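Local structure of cysteine desulfurase (5VPR) at residues A[13-16]-A[17-21]. The protein probably catalyses the pyridoxal-phosphate-dependent removal of sulfur from L-cysteine to give L-alanine, handing the sulfur to a carrier. Numbering follows the deposited sequence.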
ATOM      1  N   GLN A  13      10.780  19.346 -10.148  1.00 60.03           N
ATOM      2  CA  GLN A  13      12.097  19.626  -9.585  1.00 65.70           C
ATOM      3  C   GLN A  13      11.992  20.088  -8.136  1.00 62.04           C
ATOM      4  O   GLN A  13      12.849  19.756  -7.312  1.00 60.11           O
ATOM      5  CB  GLN A  13      12.831  20.663 -10.440  1.00 71.24           C
ATOM      6  CG  GLN A  13      13.332  20.120 -11.787  1.00 79.79           C
ATOM      7  CD  GLN A  13      14.146  18.832 -11.644  1.00 86.28           C
ATOM      8  OE1 GLN A  13      15.066  18.747 -10.830  1.00 89.43           O
ATOM      9  NE2 GLN A  13      13.800  17.821 -12.435  1.00 83.26           N
ATOM     10  N   GLU A  14      10.960  20.863  -7.803  1.00 64.46           N
ATOM     11  CA  GLU A  14      10.764  21.215  -6.403  1.00 62.21           C
ATOM     12  C   GLU A  14      10.469  19.971  -5.578  1.00 56.59           C
ATOM     13  O   GLU A  14      10.953  19.834  -4.447  1.00 57.70           O
ATOM     14  CB  GLU A  14       9.642  22.246  -6.273  1.00 70.13           C
ATOM     15  CG  GLU A  14       9.622  22.988  -4.942  1.00 78.87           C
ATOM     16  CD  GLU A  14       8.977  22.183  -3.821  1.00 81.77           C
ATOM     17  OE1 GLU A  14       8.222  21.233  -4.119  1.00 81.80           O
ATOM     18  OE2 GLU A  14       9.225  22.505  -2.639  1.00 86.56           O
ATOM     19  N   ILE A  15       9.692  19.038  -6.138  1.00 53.93           N
ATOM     20  CA  ILE A  15       9.378  17.799  -5.427  1.00 51.61           C
ATOM     21  C   ILE A  15      10.650  17.001  -5.167  1.00 53.61           C
ATOM     22  O   ILE A  15      10.909  16.565  -4.039  1.00 48.38           O
ATOM     23  CB  ILE A  15       8.359  16.963  -6.225  1.00 48.76           C
ATOM     24  CG1 ILE A  15       7.015  17.688  -6.366  1.00 51.15           C
ATOM     25  CG2 ILE A  15       8.199  15.581  -5.602  1.00 44.17           C
ATOM     26  CD1 ILE A  15       6.456  18.181  -5.077  1.00 60.63           C
ATOM     27  N   ARG A  16      11.460  16.789  -6.217  1.00 52.81           N
ATOM     28  CA  ARG A  16      12.654  15.956  -6.081  1.00 48.54           C
ATOM     29  C   ARG A  16      13.656  16.568  -5.112  1.00 53.93           C
ATOM     30  O   ARG A  16      14.411  15.838  -4.457  1.00 54.87           O
ATOM     31  CB  ARG A  16      13.322  15.735  -7.449  1.00 47.52           C
ATOM     32  CG  ARG A  16      12.593  14.744  -8.362  1.00 47.35           C
ATOM     33  CD  ARG A  16      13.282  14.574  -9.715  1.00 53.01           C
ATOM     34  NE  ARG A  16      14.627  13.997  -9.613  1.00 50.89           N
ATOM     35  CZ  ARG A  16      14.891  12.694  -9.567  1.00 57.90           C
ATOM     36  NH1 ARG A  16      13.905  11.801  -9.601  1.00 52.23           N
ATOM     37  NH2 ARG A  16      16.148  12.280  -9.478  1.00 60.12           N
ATOM     38  N   SER A  17      13.692  17.900  -5.015  1.00 47.28           N
ATOM     39  CA  SER A  17      14.604  18.543  -4.075  1.00 56.16           C
ATOM     40  C   SER A  17      14.285  18.196  -2.622  1.00 53.07           C
ATOM     41  O   SER A  17      15.145  18.363  -1.754  1.00 54.19           O
ATOM     42  CB  SER A  17      14.579  20.064  -4.281  1.00 60.47           C
ATOM     43  OG  SER A  17      13.292  20.596  -4.025  1.00 65.75           O
ATOM     44  N   GLN A  18      13.078  17.702  -2.336  1.00 50.26           N
ATOM     45  CA  GLN A  18      12.724  17.344  -0.968  1.00 49.44           C
ATOM     46  C   GLN A  18      13.214  15.958  -0.564  1.00 50.69           C
ATOM     47  O   GLN A  18      13.096  15.606   0.614  1.00 49.64           O
ATOM     48  CB  GLN A  18      11.200  17.426  -0.776  1.00 44.62           C
ATOM     49  CG  GLN A  18      10.616  18.800  -1.141  1.00 49.17           C
ATOM     50  CD  GLN A  18       9.101  18.877  -0.987  1.00 58.51           C
ATOM     51  OE1 GLN A  18       8.536  18.427   0.015  1.00 56.90           O
ATOM     52  NE2 GLN A  18       8.439  19.460  -1.980  1.00 65.22           N
ATOM     53  N   PHE A  19      13.771  15.170  -1.489  1.00 47.65           N
ATOM     54  CA  PHE A  19      14.151  13.787  -1.195  1.00 40.91           C
ATOM     55  C   PHE A  19      15.661  13.632  -1.259  1.00 50.45           C
ATOM     56  O   PHE A  19      16.222  13.441  -2.353  1.00 42.68           O
ATOM     57  CB  PHE A  19      13.473  12.828  -2.173  1.00 36.50           C
ATOM     58  CG  PHE A  19      12.001  12.738  -1.975  1.00 44.51           C
ATOM     59  CD1 PHE A  19      11.154  13.679  -2.529  1.00 49.35           C
ATOM     60  CD2 PHE A  19      11.465  11.728  -1.202  1.00 34.18           C
ATOM     61  CE1 PHE A  19       9.783  13.605  -2.319  1.00 45.96           C
ATOM     62  CE2 PHE A  19      10.103  11.643  -0.989  1.00 38.81           C
ATOM     63  CZ  PHE A  19       9.260  12.581  -1.545  1.00 43.38           C
ATOM     64  N   PRO A  20      16.362  13.696  -0.126  1.00 46.38           N
ATOM     65  CA  PRO A  20      17.835  13.703  -0.189  1.00 48.14           C
ATOM     66  C   PRO A  20      18.417  12.462  -0.839  1.00 47.57           C
ATOM     67  O   PRO A  20      19.398  12.573  -1.583  1.00 44.57           O
ATOM     68  CB  PRO A  20      18.250  13.841   1.285  1.00 44.11           C
ATOM     69  CG  PRO A  20      17.035  13.467   2.067  1.00 50.24           C
ATOM     70  CD  PRO A  20      15.862  13.889   1.239  1.00 46.16           C
ATOM     71  N   ILE A  21      17.815  11.287  -0.628  1.00 43.52           N
ATOM     72  CA  ILE A  21      18.389  10.065  -1.190  1.00 40.98           C
ATOM     73  C   ILE A  21      18.426  10.095  -2.718  1.00 49.37           C
ATOM     74  O   ILE A  21      19.178   9.329  -3.337  1.00 49.21           O
ATOM     75  CB  ILE A  21      17.631   8.819  -0.675  1.00 41.75           C
ATOM     76  CG1 ILE A  21      18.541   7.580  -0.747  1.00 38.50           C
ATOM     77  CG2 ILE A  21      16.349   8.577  -1.485  1.00 38.81           C
ATOM     78  CD1 ILE A  21      17.863   6.317  -0.172  1.00 39.14           C
TER
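I15 and F19, running alongside each other, form the tight half of this helix end: CG2 of I15 comes within 4.1 Å of CE1 of F19, and the carbonyl O of I15 meets the ring edge in its plane, 3.3 Å from CD1. F299 and Y393 pack against the same ring, and I15 reaches V303, so this side is buried against helix 287-303 and the loop before the C-terminal helix. How a short helix unwinds is well illustrated here. One i to i+4 bond, S17 N to Q13 O (3.1 Å), gives way to two 3-10-type i to i+3 bonds, Q18 N to I15 O (3.0 Å) and F19 N to R16 O (3.1 Å), as the chain leaves the N-terminal helix of this member of the class-V pyridoxal-phosphate-dependent aminotransferase family. The solvent side is looser. A chi1 of 62° turns S17 OG back over the preceding turn to E14 O, at 2.5 Å, a separation so short that its exact value is doubtful. Beyond it, Q18 NE2 makes a weak bond to E14 OE1 (2.8 Å), bent at the hydrogen. The carboxylate and amide planes stand 62° apart, while Q18 OE1 accepts from K302 NZ.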